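Local structure of flagellar hook-associated protein (Burkholderia pseudomallei, 4UT1) at residues D301-V312 with T427-S435; L356-T367 with T404-L412. The protein probably serves as a structural protein of the bacterial flagellum, forming part of the junction between hook and filament. All coordinates share one frame; numbering follows the deposited sequence.

Contact 1: residues D301-V312 with T427-S435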
ATOM      1  N   ASP A 301     -10.172  -4.394  -1.414  1.00 12.25           N
ATOM      2  CA  ASP A 301      -9.005  -3.964  -2.159  1.00 11.29           C
ATOM      3  C   ASP A 301      -8.301  -2.802  -1.447  1.00 11.76           C
ATOM      4  O   ASP A 301      -7.081  -2.777  -1.396  1.00 13.02           O
ATOM      5  CB  ASP A 301      -9.385  -3.598  -3.608  1.00 11.56           C
ATOM      6  CG  ASP A 301      -9.758  -4.829  -4.440  1.00 11.09           C
ATOM      7  OD1 ASP A 301      -9.560  -5.963  -3.948  1.00 12.32           O
ATOM      8  OD2 ASP A 301     -10.257  -4.677  -5.584  1.00 12.47           O
ATOM      9  N   PRO A 302      -9.062  -1.845  -0.874  1.00 12.78           N
ATOM     10  CA  PRO A 302      -8.331  -0.826  -0.114  1.00 11.59           C
ATOM     11  C   PRO A 302      -7.597  -1.414   1.074  1.00 13.35           C
ATOM     12  O   PRO A 302      -6.466  -1.003   1.359  1.00  8.67           O
ATOM     13  CB  PRO A 302      -9.436   0.135   0.345  1.00 11.27           C
ATOM     14  CG  PRO A 302     -10.477   0.006  -0.733  1.00 12.38           C
ATOM     15  CD  PRO A 302     -10.468  -1.465  -1.075  1.00 12.00           C
ATOM     16  N   ALA A 303      -8.217  -2.373   1.750  1.00 11.91           N
ATOM     17  CA  ALA A 303      -7.604  -2.934   2.943  1.00 11.20           C
ATOM     18  C   ALA A 303      -6.297  -3.615   2.582  1.00 13.40           C
ATOM     19  O   ALA A 303      -5.315  -3.468   3.295  1.00 13.36           O
ATOM     20  CB  ALA A 303      -8.537  -3.917   3.642  1.00  9.36           C
ATOM     21  N   GLN A 304      -6.271  -4.364   1.484  1.00 12.17           N
ATOM     22  CA  GLN A 304      -5.025  -5.037   1.149  1.00 13.52           C
ATOM     23  C   GLN A 304      -3.956  -4.038   0.703  1.00 12.27           C
ATOM     24  O   GLN A 304      -2.776  -4.225   0.986  1.00 13.01           O
ATOM     25  CB  GLN A 304      -5.218  -6.101   0.074  1.00 10.95           C
ATOM     26  CG  GLN A 304      -3.953  -6.951  -0.054  1.00 11.81           C
ATOM     27  CD  GLN A 304      -4.114  -8.130  -0.955  1.00 14.85           C
ATOM     28  OE1 GLN A 304      -5.190  -8.358  -1.535  1.00 13.63           O
ATOM     29  NE2 GLN A 304      -3.042  -8.900  -1.097  1.00 13.31           N
ATOM     30  N   ALA A 305      -4.362  -2.973   0.016  1.00 10.51           N
ATOM     31  CA  ALA A 305      -3.411  -1.952  -0.410  1.00 10.41           C
ATOM     32  C   ALA A 305      -2.795  -1.266   0.806  1.00 10.88           C
ATOM     33  O   ALA A 305      -1.604  -0.923   0.819  1.00 12.63           O
ATOM     34  CB  ALA A 305      -4.086  -0.917  -1.318  1.00 10.20           C
ATOM     35  N   GLN A 306      -3.622  -1.025   1.815  1.00 11.24           N
ATOM     36  CA  GLN A 306      -3.141  -0.397   3.049  1.00 11.31           C
ATOM     37  C   GLN A 306      -2.203  -1.299   3.837  1.00 10.62           C
ATOM     38  O   GLN A 306      -1.163  -0.847   4.331  1.00 11.00           O
ATOM     39  CB  GLN A 306      -4.334   0.015   3.918  1.00 13.34           C
ATOM     40  CG  GLN A 306      -5.183   1.116   3.273  1.00 14.01           C
ATOM     41  CD  GLN A 306      -6.577   1.211   3.868  1.00 15.75           C
ATOM     42  OE1 GLN A 306      -6.825   0.759   4.992  1.00 17.09           O
ATOM     43  NE2 GLN A 306      -7.500   1.785   3.112  1.00 14.75           N
ATOM     44  N   LEU A 307      -2.563  -2.566   3.984  1.00 10.74           N
ATOM     45  CA  LEU A 307      -1.728  -3.475   4.744  1.00 13.64           C
ATOM     46  C   LEU A 307      -0.454  -3.756   3.956  1.00 11.95           C
ATOM     47  O   LEU A 307       0.613  -3.864   4.525  1.00 12.50           O
ATOM     48  CB  LEU A 307      -2.463  -4.774   5.066  1.00 10.76           C
ATOM     49  CG  LEU A 307      -1.655  -5.778   5.892  1.00 15.23           C
ATOM     50  CD1 LEU A 307      -1.239  -5.190   7.244  1.00 13.02           C
ATOM     51  CD2 LEU A 307      -2.441  -7.063   6.083  1.00 13.35           C
ATOM     52  N   GLY A 308      -0.572  -3.853   2.638  1.00 12.16           N
ATOM     53  CA  GLY A 308       0.601  -3.998   1.791  1.00  9.64           C
ATOM     54  C   GLY A 308       1.551  -2.824   1.930  1.00 10.70           C
ATOM     55  O   GLY A 308       2.785  -2.980   1.911  1.00  9.88           O
ATOM     56  N   ALA A 309       0.974  -1.638   2.085  1.00 10.47           N
ATOM     57  CA  ALA A 309       1.779  -0.428   2.236  1.00 11.80           C
ATOM     58  C   ALA A 309       2.609  -0.480   3.515  1.00 11.33           C
ATOM     59  O   ALA A 309       3.756  -0.034   3.522  1.00 13.14           O
ATOM     60  CB  ALA A 309       0.884   0.822   2.228  1.00 13.30           C
ATOM     61  N   LEU A 310       2.041  -1.034   4.588  1.00 12.22           N
ATOM     62  CA  LEU A 310       2.805  -1.193   5.826  1.00 14.75           C
ATOM     63  C   LEU A 310       4.015  -2.105   5.629  1.00 15.70           C
ATOM     64  O   LEU A 310       5.117  -1.790   6.088  1.00 11.38           O
ATOM     65  CB  LEU A 310       1.927  -1.742   6.949  1.00 18.17           C
ATOM     66  CG  LEU A 310       0.709  -0.901   7.329  1.00 20.62           C
ATOM     67  CD1 LEU A 310       0.093  -1.447   8.616  1.00 23.08           C
ATOM     68  CD2 LEU A 310       1.073   0.579   7.459  1.00 20.67           C
ATOM     69  N   ALA A 311       3.802  -3.239   4.962  1.00 12.13           N
ATOM     70  CA  ALA A 311       4.890  -4.171   4.651  1.00 12.45           C
ATOM     71  C   ALA A 311       6.025  -3.482   3.883  1.00 14.12           C
ATOM     72  O   ALA A 311       7.208  -3.655   4.214  1.00 12.55           O
ATOM     73  CB  ALA A 311       4.356  -5.368   3.855  1.00 12.36           C
ATOM     74  N   VAL A 312       5.667  -2.702   2.867  1.00 10.86           N
ATOM     75  CA  VAL A 312       6.652  -2.025   2.052  1.00 11.68           C
ATOM     76  C   VAL A 312       7.413  -1.007   2.894  1.00 10.98           C
ATOM     77  O   VAL A 312       8.624  -0.965   2.860  1.00 10.63           O
ATOM     78  CB  VAL A 312       6.024  -1.318   0.837  1.00 11.66           C
ATOM     79  CG1 VAL A 312       7.053  -0.410   0.157  1.00  8.69           C
ATOM     80  CG2 VAL A 312       5.473  -2.334  -0.152  1.00  9.58           C
ATOM     81  N   THR A 427       1.090  -1.705  -3.944  1.00 11.63           N
ATOM     82  CA  THR A 427       1.300  -2.383  -2.657  1.00  7.57           C
ATOM     83  C   THR A 427       0.456  -3.630  -2.398  1.00 11.22           C
ATOM     84  O   THR A 427       0.713  -4.339  -1.428  1.00 11.80           O
ATOM     85  CB  THR A 427       1.043  -1.435  -1.475  1.00 12.70           C
ATOM     86  OG1 THR A 427      -0.311  -0.963  -1.524  1.00 11.40           O
ATOM     87  CG2 THR A 427       2.010  -0.247  -1.506  1.00  9.91           C
ATOM     88  N   ARG A 428      -0.534  -3.903  -3.240  1.00 11.83           N
ATOM     89  CA  ARG A 428      -1.390  -5.067  -2.984  1.00  9.82           C
ATOM     90  C   ARG A 428      -0.565  -6.345  -2.863  1.00 10.25           C
ATOM     91  O   ARG A 428      -0.793  -7.155  -1.954  1.00 12.40           O
ATOM     92  CB  ARG A 428      -2.440  -5.251  -4.089  1.00 13.02           C
ATOM     93  CG  ARG A 428      -3.391  -6.401  -3.761  1.00 13.56           C
ATOM     94  CD  ARG A 428      -4.390  -6.700  -4.873  1.00 14.84           C
ATOM     95  NE  ARG A 428      -5.307  -5.591  -5.115  1.00 12.89           N
ATOM     96  CZ  ARG A 428      -6.212  -5.573  -6.088  1.00 15.67           C
ATOM     97  NH1 ARG A 428      -6.321  -6.615  -6.909  1.00 14.28           N
ATOM     98  NH2 ARG A 428      -7.008  -4.514  -6.239  1.00 12.17           N
ATOM     99  N   GLY A 429       0.373  -6.526  -3.791  1.00 11.89           N
ATOM    100  CA  GLY A 429       1.193  -7.729  -3.854  1.00 13.38           C
ATOM    101  C   GLY A 429       2.376  -7.822  -2.911  1.00 14.12           C
ATOM    102  O   GLY A 429       3.100  -8.826  -2.903  1.00 13.79           O
ATOM    103  N   ALA A 430       2.589  -6.787  -2.109  1.00 11.65           N
ATOM    104  CA  ALA A 430       3.741  -6.767  -1.222  1.00 14.60           C
ATOM    105  C   ALA A 430       3.686  -7.896  -0.196  1.00 12.45           C
ATOM    106  O   ALA A 430       4.727  -8.390   0.245  1.00 15.97           O
ATOM    107  CB  ALA A 430       3.841  -5.424  -0.520  1.00 14.64           C
ATOM    108  N   LEU A 431       2.477  -8.292   0.179  1.00 11.74           N
ATOM    109  CA  LEU A 431       2.296  -9.326   1.199  1.00 12.57           C
ATOM    110  C   LEU A 431       2.726 -10.699   0.713  1.00 15.39           C
ATOM    111  O   LEU A 431       3.343 -11.459   1.461  1.00 12.97           O
ATOM    112  CB  LEU A 431       0.838  -9.386   1.650  1.00 10.65           C
ATOM    113  CG  LEU A 431       0.208  -8.106   2.202  1.00 13.73           C
ATOM    114  CD1 LEU A 431      -1.234  -8.361   2.628  1.00 14.47           C
ATOM    115  CD2 LEU A 431       1.065  -7.547   3.358  1.00 15.70           C
ATOM    116  N   ASP A 432       2.366 -11.035  -0.525  1.00 14.74           N
ATOM    117  CA  ASP A 432       2.572 -12.393  -1.022  1.00 15.54           C
ATOM    118  C   ASP A 432       4.048 -12.692  -1.215  1.00 16.18           C
ATOM    119  O   ASP A 432       4.462 -13.846  -1.123  1.00 21.27           O
ATOM    120  CB  ASP A 432       1.815 -12.622  -2.344  1.00 15.45           C
ATOM    121  CG  ASP A 432       0.312 -12.647  -2.167  1.00 22.40           C
ATOM    122  OD1 ASP A 432      -0.173 -13.228  -1.169  1.00 18.96           O
ATOM    123  OD2 ASP A 432      -0.393 -12.096  -3.045  1.00 22.16           O
ATOM    124  N   GLY A 433       4.836 -11.650  -1.473  1.00 15.13           N
ATOM    125  CA  GLY A 433       6.266 -11.795  -1.657  1.00 18.03           C
ATOM    126  C   GLY A 433       7.110 -11.406  -0.453  1.00 15.20           C
ATOM    127  O   GLY A 433       8.330 -11.537  -0.498  1.00 15.77           O
ATOM    128  N   PHE A 434       6.471 -10.950   0.624  1.00 12.13           N
ATOM    129  CA  PHE A 434       7.215 -10.505   1.811  1.00 13.18           C
ATOM    130  C   PHE A 434       8.080 -11.623   2.376  1.00 14.25           C
ATOM    131  O   PHE A 434       7.584 -12.706   2.680  1.00 13.65           O
ATOM    132  CB  PHE A 434       6.262 -10.001   2.906  1.00  9.13           C
ATOM    133  CG  PHE A 434       6.973  -9.323   4.046  1.00 13.52           C
ATOM    134  CD1 PHE A 434       7.440 -10.056   5.133  1.00 14.45           C
ATOM    135  CD2 PHE A 434       7.188  -7.957   4.024  1.00 12.47           C
ATOM    136  CE1 PHE A 434       8.130  -9.425   6.187  1.00 12.45           C
ATOM    137  CE2 PHE A 434       7.865  -7.325   5.073  1.00 10.38           C
ATOM    138  CZ  PHE A 434       8.323  -8.070   6.155  1.00 10.85           C
ATOM    139  N   SER A 435       9.376 -11.368   2.539  1.00 13.45           N
ATOM    140  CA  SER A 435      10.235 -12.382   3.140  1.00 17.30           C
ATOM    141  C   SER A 435      11.488 -11.808   3.757  1.00 15.95           C
ATOM    142  O   SER A 435      11.852 -10.671   3.503  1.00 12.97           O
ATOM    143  CB  SER A 435      10.643 -13.422   2.111  1.00 23.40           C
ATOM    144  OG  SER A 435      11.265 -12.806   1.019  1.00 21.17           O
TER
HETATM  145  O   HOH W   1      -5.253  -3.562  -3.255  1.00 14.22           O
HETATM  146  O   HOH W   2      -2.845 -11.458  -2.226  1.00 15.83           O
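Thr427 meets Ala305 and Gly308 of the long helix 287-322 where the chain, having left strand 421-425, packs against that helix; a type I turn from Thr427 to Ala430, leading into a weakly bonded helical turn, lies against residues 301-312. The hydroxyl of Thr427 is set between its backbone N and carbonyl carbon (chi1 60°), and from there OG1 donates to Ala305 O at 2.7 Å, in the carbonyl plane and on a lone pair. That oxygen also takes the helical bond from Ala309 N, so two donors grip it. Glycine suits position 308 because the chain passes so close: the bare Gly308 CA lets Thr427 O come within 3.2 Å, a CA-H...O contact. Leu431 fits as a knob into the hole formed by Gln304, Leu307, Gly308 and Ala311, Leu431 CD1 being 3.9 Å from Leu307 CD2. Beyond it, the small methyl of Ala311 lets the ring of Phe434 come in, Phe434 CD2 3.8 Å from Ala311 CB, while Ala311 O lies at the ring edge.

At the other end, Arg428 bends at chi3 (-64°) and brings its guanidinium against Asp301. Asp301 OD2 and Arg428 NH2 form a salt bridge at 3.3 Å by charge alone, since the oxygen stands well out of the guanidinium plane and no N-H points at it. Further out, Arg428 NH1 and NH2 form salt bridges with Asp256 and Asp370, while Arg162 binds both Asp301 OD1 and Gln304 OE1. This network probably offsets the buried charges. The amide of Gln304 crosses the aliphatic part of Arg428, Gln304 CD lying 3.4 Å from Arg428 CG. One water bridges the two segments, accepting from Arg428 NE at 2.8 Å and donating to Asp301 O at 2.7 Å.

Contact 2: residues L356-T367 with T404-L412. With EDO (1,2-ethanediol), chain T.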
ATOM      1  N   LEU A 356       4.120  -0.333 -19.029  1.00 20.13           N
ATOM      2  CA  LEU A 356       4.375   0.558 -17.910  1.00 17.37           C
ATOM      3  C   LEU A 356       5.060  -0.176 -16.769  1.00 18.51           C
ATOM      4  O   LEU A 356       4.706  -1.303 -16.446  1.00 14.58           O
ATOM      5  CB  LEU A 356       3.069   1.178 -17.421  1.00 16.77           C
ATOM      6  CG  LEU A 356       3.115   2.053 -16.172  1.00 15.63           C
ATOM      7  CD1 LEU A 356       3.884   3.374 -16.425  1.00 18.57           C
ATOM      8  CD2 LEU A 356       1.698   2.340 -15.713  1.00 16.59           C
ATOM      9  N   SER A 357       6.055   0.470 -16.176  1.00 19.52           N
ATOM     10  CA  SER A 357       6.673  -0.032 -14.959  1.00 21.66           C
ATOM     11  C   SER A 357       6.610   1.087 -13.929  1.00 21.68           C
ATOM     12  O   SER A 357       6.623   2.269 -14.289  1.00 21.28           O
ATOM     13  CB  SER A 357       8.110  -0.487 -15.212  1.00 23.04           C
ATOM     14  OG  SER A 357       8.912   0.580 -15.680  1.00 30.52           O
ATOM     15  N   VAL A 358       6.520   0.721 -12.653  1.00 16.51           N
ATOM     16  CA  VAL A 358       6.289   1.695 -11.593  1.00 15.27           C
ATOM     17  C   VAL A 358       7.213   1.423 -10.409  1.00 18.74           C
ATOM     18  O   VAL A 358       7.465   0.272 -10.079  1.00 16.92           O
ATOM     19  CB  VAL A 358       4.813   1.663 -11.116  1.00 15.36           C
ATOM     20  CG1 VAL A 358       4.561   2.700 -10.044  1.00 15.08           C
ATOM     21  CG2 VAL A 358       3.855   1.875 -12.299  1.00 18.07           C
ATOM     22  N   SER A 359       7.728   2.478  -9.790  1.00 17.88           N
ATOM     23  CA  SER A 359       8.459   2.324  -8.535  1.00 18.20           C
ATOM     24  C   SER A 359       8.069   3.430  -7.568  1.00 18.88           C
ATOM     25  O   SER A 359       7.325   4.347  -7.927  1.00 16.97           O
ATOM     26  CB  SER A 359       9.968   2.323  -8.776  1.00 19.58           C
ATOM     27  OG  SER A 359      10.398   3.554  -9.321  1.00 21.12           O
ATOM     28  N   PHE A 360       8.560   3.344  -6.335  1.00 16.31           N
ATOM     29  CA  PHE A 360       8.279   4.377  -5.354  1.00 15.91           C
ATOM     30  C   PHE A 360       9.325   5.476  -5.430  1.00 18.10           C
ATOM     31  O   PHE A 360      10.518   5.212  -5.608  1.00 18.20           O
ATOM     32  CB  PHE A 360       8.225   3.793  -3.935  1.00 15.34           C
ATOM     33  CG  PHE A 360       7.115   2.797  -3.746  1.00 12.20           C
ATOM     34  CD1 PHE A 360       5.788   3.219  -3.690  1.00 15.60           C
ATOM     35  CD2 PHE A 360       7.388   1.450  -3.660  1.00 13.68           C
ATOM     36  CE1 PHE A 360       4.748   2.299  -3.537  1.00 12.71           C
ATOM     37  CE2 PHE A 360       6.353   0.522  -3.527  1.00 12.25           C
ATOM     38  CZ  PHE A 360       5.041   0.953  -3.450  1.00 13.82           C
ATOM     39  N   VAL A 361       8.863   6.711  -5.308  1.00 17.30           N
ATOM     40  CA  VAL A 361       9.763   7.836  -5.098  1.00 18.30           C
ATOM     41  C   VAL A 361      10.557   7.583  -3.818  1.00 20.87           C
ATOM     42  O   VAL A 361      11.775   7.770  -3.765  1.00 18.49           O
ATOM     43  CB  VAL A 361       8.987   9.152  -4.995  1.00 18.41           C
ATOM     44  CG1 VAL A 361       9.923  10.287  -4.607  1.00 20.82           C
ATOM     45  CG2 VAL A 361       8.275   9.446  -6.319  1.00 22.83           C
ATOM     46  N   ASP A 362       9.848   7.128  -2.793  1.00 18.62           N
ATOM     47  CA  ASP A 362      10.439   6.819  -1.496  1.00 20.22           C
ATOM     48  C   ASP A 362       9.755   5.575  -0.962  1.00 15.16           C
ATOM     49  O   ASP A 362       8.631   5.671  -0.496  1.00 16.89           O
ATOM     50  CB  ASP A 362      10.249   7.987  -0.519  1.00 17.42           C
ATOM     51  CG  ASP A 362      10.914   7.757   0.824  1.00 22.08           C
ATOM     52  OD1 ASP A 362      11.361   6.623   1.107  1.00 17.57           O
ATOM     53  OD2 ASP A 362      10.986   8.728   1.610  1.00 21.11           O
ATOM     54  N   GLY A 363      10.444   4.433  -0.997  1.00 15.06           N
ATOM     55  CA  GLY A 363       9.887   3.183  -0.491  1.00 14.67           C
ATOM     56  C   GLY A 363       9.481   3.217   0.971  1.00 13.59           C
ATOM     57  O   GLY A 363       8.692   2.385   1.425  1.00 13.16           O
ATOM     58  N   THR A 364      10.037   4.142   1.750  1.00 18.01           N
ATOM     59  CA  THR A 364       9.651   4.200   3.161  1.00 12.83           C
ATOM     60  C   THR A 364       8.327   4.934   3.309  1.00 14.81           C
ATOM     61  O   THR A 364       7.672   4.845   4.346  1.00 17.99           O
ATOM     62  CB  THR A 364      10.710   4.902   4.052  1.00 16.64           C
ATOM     63  OG1 THR A 364      10.802   6.277   3.683  1.00 16.05           O
ATOM     64  CG2 THR A 364      12.076   4.222   3.922  1.00 16.35           C
ATOM     65  N   GLN A 365       7.945   5.675   2.272  1.00 12.83           N
ATOM     66  CA  GLN A 365       6.634   6.324   2.251  1.00 16.46           C
ATOM     67  C   GLN A 365       5.863   5.924   1.000  1.00 17.16           C
ATOM     68  O   GLN A 365       5.690   6.719   0.076  1.00 20.49           O
ATOM     69  CB  GLN A 365       6.781   7.847   2.320  1.00 20.74           C
ATOM     70  CG  GLN A 365       7.599   8.322   3.513  1.00 19.99           C
ATOM     71  CD  GLN A 365       7.845   9.815   3.483  1.00 28.91           C
ATOM     72  OE1 GLN A 365       7.062  10.595   4.022  1.00 32.45           O
ATOM     73  NE2 GLN A 365       8.926  10.221   2.830  1.00 27.78           N
ATOM     74  N   PRO A 366       5.384   4.677   0.966  1.00 15.35           N
ATOM     75  CA  PRO A 366       4.673   4.170  -0.208  1.00 14.33           C
ATOM     76  C   PRO A 366       3.261   4.723  -0.299  1.00 12.99           C
ATOM     77  O   PRO A 366       2.742   5.298   0.660  1.00 12.30           O
ATOM     78  CB  PRO A 366       4.649   2.653   0.033  1.00 13.72           C
ATOM     79  CG  PRO A 366       4.633   2.538   1.505  1.00 12.06           C
ATOM     80  CD  PRO A 366       5.458   3.677   2.046  1.00 15.09           C
ATOM     81  N   THR A 367       2.645   4.547  -1.460  1.00 17.23           N
ATOM     82  CA  THR A 367       1.235   4.833  -1.632  1.00 15.23           C
ATOM     83  C   THR A 367       0.423   3.797  -0.873  1.00 15.70           C
ATOM     84  O   THR A 367       0.964   2.757  -0.491  1.00 14.14           O
ATOM     85  CB  THR A 367       0.840   4.808  -3.112  1.00 13.07           C
ATOM     86  OG1 THR A 367       1.301   3.582  -3.691  1.00 12.23           O
ATOM     87  CG2 THR A 367       1.500   5.983  -3.841  1.00 13.44           C
ATOM     88  N   THR A 404       6.486  11.525 -12.614  1.00 19.50           N
ATOM     89  CA  THR A 404       6.270  11.286 -11.200  1.00 18.98           C
ATOM     90  C   THR A 404       4.937  11.885 -10.771  1.00 22.38           C
ATOM     91  O   THR A 404       4.692  13.071 -10.963  1.00 21.50           O
ATOM     92  CB  THR A 404       7.406  11.886 -10.336  1.00 19.45           C
ATOM     93  OG1 THR A 404       8.644  11.262 -10.685  1.00 19.04           O
ATOM     94  CG2 THR A 404       7.132  11.646  -8.853  1.00 22.13           C
ATOM     95  N   ILE A 405       4.073  11.050 -10.205  1.00 15.28           N
ATOM     96  CA  ILE A 405       2.773  11.501  -9.726  1.00 16.29           C
ATOM     97  C   ILE A 405       2.448  10.831  -8.408  1.00 20.10           C
ATOM     98  O   ILE A 405       2.533   9.620  -8.315  1.00 17.82           O
ATOM     99  CB  ILE A 405       1.645  11.162 -10.720  1.00 17.56           C
ATOM    100  CG1 ILE A 405       1.939  11.758 -12.100  1.00 16.20           C
ATOM    101  CG2 ILE A 405       0.299  11.633 -10.182  1.00 17.35           C
ATOM    102  CD1 ILE A 405       0.971  11.292 -13.181  1.00 16.37           C
ATOM    103  N   GLY A 406       2.077  11.616  -7.403  1.00 22.67           N
ATOM    104  CA  GLY A 406       1.527  11.085  -6.165  1.00 25.85           C
ATOM    105  C   GLY A 406       2.340  10.030  -5.434  1.00 24.92           C
ATOM    106  O   GLY A 406       1.777   9.128  -4.796  1.00 22.25           O
ATOM    107  N   GLY A 407       3.663  10.137  -5.514  1.00 21.66           N
ATOM    108  CA  GLY A 407       4.542   9.239  -4.776  1.00 20.97           C
ATOM    109  C   GLY A 407       5.098   8.115  -5.627  1.00 17.04           C
ATOM    110  O   GLY A 407       5.882   7.289  -5.149  1.00 17.69           O
ATOM    111  N   LEU A 408       4.681   8.082  -6.891  1.00 13.10           N
ATOM    112  CA  LEU A 408       5.082   7.034  -7.822  1.00 14.98           C
ATOM    113  C   LEU A 408       5.936   7.542  -8.971  1.00 18.44           C
ATOM    114  O   LEU A 408       5.664   8.600  -9.537  1.00 21.07           O
ATOM    115  CB  LEU A 408       3.851   6.352  -8.415  1.00 15.77           C
ATOM    116  CG  LEU A 408       2.900   5.693  -7.428  1.00 12.32           C
ATOM    117  CD1 LEU A 408       1.685   5.160  -8.184  1.00 13.79           C
ATOM    118  CD2 LEU A 408       3.642   4.576  -6.683  1.00 14.61           C
ATOM    119  N   LYS A 409       6.941   6.754  -9.335  1.00 17.21           N
ATOM    120  CA  LYS A 409       7.705   6.989 -10.550  1.00 19.26           C
ATOM    121  C   LYS A 409       7.144   6.080 -11.632  1.00 20.26           C
ATOM    122  O   LYS A 409       7.149   4.856 -11.493  1.00 17.51           O
ATOM    123  CB  LYS A 409       9.198   6.729 -10.332  1.00 22.45           C
ATOM    124  CG  LYS A 409       9.864   7.707  -9.351  1.00 26.52           C
ATOM    125  CD  LYS A 409      11.336   7.360  -9.112  1.00 31.70           C
ATOM    126  CE  LYS A 409      11.970   8.266  -8.055  1.00 31.64           C
ATOM    127  NZ  LYS A 409      13.272   7.720  -7.565  1.00 41.31           N
ATOM    128  N   LEU A 410       6.655   6.685 -12.707  1.00 15.58           N
ATOM    129  CA  LEU A 410       5.979   5.926 -13.752  1.00 18.65           C
ATOM    130  C   LEU A 410       6.766   6.010 -15.052  1.00 20.25           C
ATOM    131  O   LEU A 410       7.041   7.104 -15.560  1.00 21.17           O
ATOM    132  CB  LEU A 410       4.550   6.436 -13.936  1.00 15.80           C
ATOM    133  CG  LEU A 410       3.658   6.359 -12.695  1.00 20.05           C
ATOM    134  CD1 LEU A 410       3.173   7.736 -12.277  1.00 21.99           C
ATOM    135  CD2 LEU A 410       2.480   5.421 -12.947  1.00 19.53           C
ATOM    136  N   SER A 411       7.145   4.851 -15.573  1.00 17.78           N
ATOM    137  CA  SER A 411       7.947   4.795 -16.783  1.00 22.45           C
ATOM    138  C   SER A 411       7.310   3.942 -17.873  1.00 21.60           C
ATOM    139  O   SER A 411       7.005   2.772 -17.666  1.00 19.85           O
ATOM    140  CB  SER A 411       9.342   4.279 -16.444  1.00 20.53           C
ATOM    141  OG  SER A 411       9.985   5.236 -15.633  1.00 22.10           O
ATOM    142  N   LEU A 412       7.121   4.546 -19.042  1.00 20.85           N
ATOM    143  CA  LEU A 412       6.503   3.875 -20.176  1.00 18.72           C
ATOM    144  C   LEU A 412       7.518   3.605 -21.276  1.00 19.45           C
ATOM    145  O   LEU A 412       8.447   4.376 -21.464  1.00 21.30           O
ATOM    146  CB  LEU A 412       5.351   4.713 -20.718  1.00 21.58           C
ATOM    147  CG  LEU A 412       4.186   4.876 -19.740  1.00 22.14           C
ATOM    148  CD1 LEU A 412       3.820   6.339 -19.602  1.00 26.46           C
ATOM    149  CD2 LEU A 412       2.981   4.050 -20.196  1.00 15.75           C
TER
HETATM  150  C1  EDO T1646      10.411   2.017 -13.454  1.00 25.72           C
HETATM  151  O1  EDO T1646      10.457   1.366 -12.184  1.00 33.83           O
HETATM  152  C2  EDO T1646      10.676   3.501 -13.232  1.00 31.44           C
HETATM  153  O2  EDO T1646       9.532   4.084 -12.604  1.00 31.01           O
HETATM  154  O   HOH W   3       6.789   7.124  -2.591  1.00 18.30           O
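Val358 and Leu410 run alongside each other in the same direction, Val358 CG2 3.9 Å from Leu410 CD2, as a non-hydrogen-bonded pair of the antiparallel strands 356-360 and 408-412, in a three-stranded sheet of the D2-like domain. Hydrogen-bonded pairs flank them: Ser357 N gives a nearly straight bond to Ser411 O (169°), and Ser359 pairs likewise with Lys409. The type I' turn of residues 405-408 suits its two glycines, whose phi angles are positive.

On the more exposed face, Lys409 runs extended beyond CG. Lys409 CB touches Ser359 OG at 3.5 Å, CG reaches Val361 CG2 at 3.8 Å, CD passes Ser359 OG, and CE rests against Val361 CA at 3.7 Å; NZ ends near Val361 O, 4.1 Å away. On the other face Leu356, Val358, Leu410 and Leu412 build an apolar layer, with Leu356 CD1 3.7 Å from Leu412 CG and both these leucines touching Phe422 of strand 421-425; Leu408 CD2 also reaches Val358 CG1.

Serines and a lysine on one face, aliphatic chains on the other, make the pair amphipathic: the polar face tolerates solvent and a bound ethanediol, probably from the crystallisation liquor, while the apolar face packs onto the neighbouring sheet.

Overall arrangement
Contact 1 is wholly buried near the centre of the chain, whereas contact 2 is partly exposed and belongs to the beta domain standing on the helical rod. About 15 Å separates their centres, and the chain between the two segments of contact 1 includes all of contact 2. Buried charges, a knob-into-hole leucine and a close glycine hold the first; regular strand pairing with one polar and one apolar face holds the second. They meet where residues 363-367 descend onto helix 287-322: Thr367 O lies 3.3 Å from both Ala309 CB and Thr427 CG2, and Phe360 packs on Val312. The same helix thus receives both the turn at 362-365 with the residues after it and the chain that follows strand 421-425.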